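Local coordinates for putative enoyl-CoA hydratase (Streptomyces coelicolor A3, PDB 3G64) that belongs to the crotonase-like enoyl-CoA hydratase/isomerase family and probably catalyses the addition of water to the double bond of enoyl-CoA thioesters, at the interface of chains A and B. Coordinates in Å, arbitrary orientation; residue numbers count along the deposited sequence, not the author numbering. Chains: chain A/B, Putative enoyl-CoA hydratase.

The interface of chains A and B. Residues chain A 254, 259-260, 263; chain B 84, 87-88, 153, 155.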
loop_
_atom_site.group_PDB
_atom_site.type_symbol
_atom_site.label_atom_id
_atom_site.label_comp_id
_atom_site.label_asym_id
_atom_site.label_seq_id
_atom_site.Cartn_x
_atom_site.Cartn_y
_atom_site.Cartn_z
HETATM N N MSE A 254 -18.665 -12.332 -18.577
HETATM C CA MSE A 254 -20.083 -12.663 -18.557
HETATM C C MSE A 254 -20.582 -13.267 -19.886
HETATM O O MSE A 254 -21.697 -13.788 -19.936
HETATM C CB MSE A 254 -20.920 -11.450 -18.161
HETATM C CG MSE A 254 -20.941 -11.195 -16.678
HETATM SE SE MSE A 254 -22.213 -9.776 -16.257
HETATM C CE MSE A 254 -21.928 -9.713 -14.332
ATOM N N TYR A 259 -19.042 -18.548 -16.562
ATOM C CA TYR A 259 -20.077 -17.812 -15.863
ATOM C C TYR A 259 -21.432 -18.490 -16.073
ATOM O O TYR A 259 -22.198 -18.615 -15.131
ATOM C CB TYR A 259 -20.142 -16.412 -16.428
ATOM C CG TYR A 259 -21.136 -15.462 -15.795
ATOM C CD1 TYR A 259 -21.064 -15.137 -14.437
ATOM C CD2 TYR A 259 -22.101 -14.826 -16.578
ATOM C CE1 TYR A 259 -21.934 -14.214 -13.886
ATOM C CE2 TYR A 259 -22.966 -13.892 -16.044
ATOM C CZ TYR A 259 -22.884 -13.591 -14.706
ATOM O OH TYR A 259 -23.746 -12.667 -14.185
ATOM N N ALA A 260 -21.723 -18.911 -17.305
ATOM C CA ALA A 260 -22.994 -19.600 -17.584
ATOM C C ALA A 260 -23.040 -20.924 -16.811
ATOM O O ALA A 260 -24.069 -21.292 -16.223
ATOM C CB ALA A 260 -23.184 -19.830 -19.082
ATOM N N HIS A 263 -24.072 -20.684 -13.146
ATOM C CA HIS A 263 -25.501 -20.543 -12.932
ATOM C C HIS A 263 -26.271 -21.856 -13.205
ATOM O O HIS A 263 -27.187 -22.211 -12.460
ATOM C CB HIS A 263 -26.060 -19.416 -13.793
ATOM C CG HIS A 263 -27.496 -19.126 -13.520
ATOM N ND1 HIS A 263 -28.518 -19.604 -14.318
ATOM C CD2 HIS A 263 -28.093 -18.444 -12.515
ATOM C CE1 HIS A 263 -29.674 -19.216 -13.822
ATOM N NE2 HIS A 263 -29.446 -18.511 -12.725
ATOM N N ILE B 84 -27.648 -12.523 -11.872
ATOM C CA ILE B 84 -26.875 -13.466 -12.676
ATOM C C ILE B 84 -27.736 -14.106 -13.760
ATOM O O ILE B 84 -27.401 -14.057 -14.943
ATOM C CB ILE B 84 -26.143 -14.511 -11.816
ATOM C CG1 ILE B 84 -25.078 -13.819 -10.967
ATOM C CG2 ILE B 84 -25.500 -15.580 -12.692
ATOM C CD1 ILE B 84 -24.151 -14.786 -10.235
ATOM N N THR B 87 -28.473 -11.654 -16.455
ATOM C CA THR B 87 -27.344 -11.179 -17.270
ATOM C C THR B 87 -27.047 -12.149 -18.401
ATOM O O THR B 87 -26.512 -11.763 -19.451
ATOM C CB THR B 87 -26.051 -10.910 -16.443
ATOM O OG1 THR B 87 -25.675 -12.084 -15.706
ATOM C CG2 THR B 87 -26.258 -9.742 -15.493
ATOM N N LEU B 88 -27.423 -13.410 -18.187
ATOM C CA LEU B 88 -27.108 -14.475 -19.127
ATOM C C LEU B 88 -27.833 -14.349 -20.457
ATOM O O LEU B 88 -27.454 -14.988 -21.429
ATOM C CB LEU B 88 -27.376 -15.841 -18.506
ATOM C CG LEU B 88 -26.457 -16.217 -17.350
ATOM C CD1 LEU B 88 -26.953 -17.494 -16.697
ATOM C CD2 LEU B 88 -25.034 -16.361 -17.873
ATOM N N VAL B 153 -17.955 -17.545 -9.217
ATOM C CA VAL B 153 -19.004 -17.520 -10.229
ATOM C C VAL B 153 -18.436 -17.395 -11.633
ATOM O O VAL B 153 -19.174 -17.169 -12.585
ATOM C CB VAL B 153 -20.067 -16.423 -9.978
ATOM C CG1 VAL B 153 -20.602 -16.522 -8.543
ATOM C CG2 VAL B 153 -19.506 -15.045 -10.281
ATOM N N LEU B 155 -16.204 -15.165 -12.694
ATOM C CA LEU B 155 -15.829 -13.790 -13.050
ATOM C C LEU B 155 -14.474 -13.432 -12.394
ATOM O O LEU B 155 -13.990 -14.176 -11.558
ATOM C CB LEU B 155 -16.913 -12.812 -12.600
ATOM C CG LEU B 155 -18.292 -12.945 -13.265
ATOM C CD1 LEU B 155 -19.206 -11.824 -12.798
ATOM C CD2 LEU B 155 -18.181 -12.927 -14.785
#
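A:Tyr259 reaches from chain A between B:Leu88 and B:Leu155, a flat ring to fill the gap with a hydroxyl at its end for B:Thr87. With CG anti to the backbone N (chi1 -178°), the ring points away from its own helix and into the partner. Its OH meets OG1 of B:Thr87 at 2.5 Å, a short hydrogen bond of undecided direction. Threonine suits the spot because its hydroxyl can also bond its own helix, donating to O of B:Ile84 (2.7 Å) at a C=O...donor angle of 118°, somewhat tilted from the carbonyl plane. OG1 sits between the backbone N and the carbonyl carbon (chi1 56°), and this bond should help hold its rotation. Branched leucines suit the two faces: CD2 of B:Leu155 lies 3.6 Å from CD1 of A:Tyr259, and CD2 of B:Leu88 packs opposite. On the B:Leu155 side, CG of A:Met254, a selenomethionine standing in for methionine, lies 3.4 Å above the ring plane toward its rim; its flexible chain carries SE to B:Thr87 and CE to B:Leu155. O of B:Val153 lies in plane at the ring edge. CD1 of B:Leu88 packs on CB of A:His263 (3.6 Å), while small A:Ala260 lets the leucine approach the helix backbone. A phenylalanine at A:Tyr259 would probably leave the B:Thr87 hydroxyl without its partner across the interface. The patch joins helix 257-267 of chain A and the loop before it to helix 80-87, the 3-10 turn 150-153 and the loop residues just after each in chain B, in the deposited assembly of three copies.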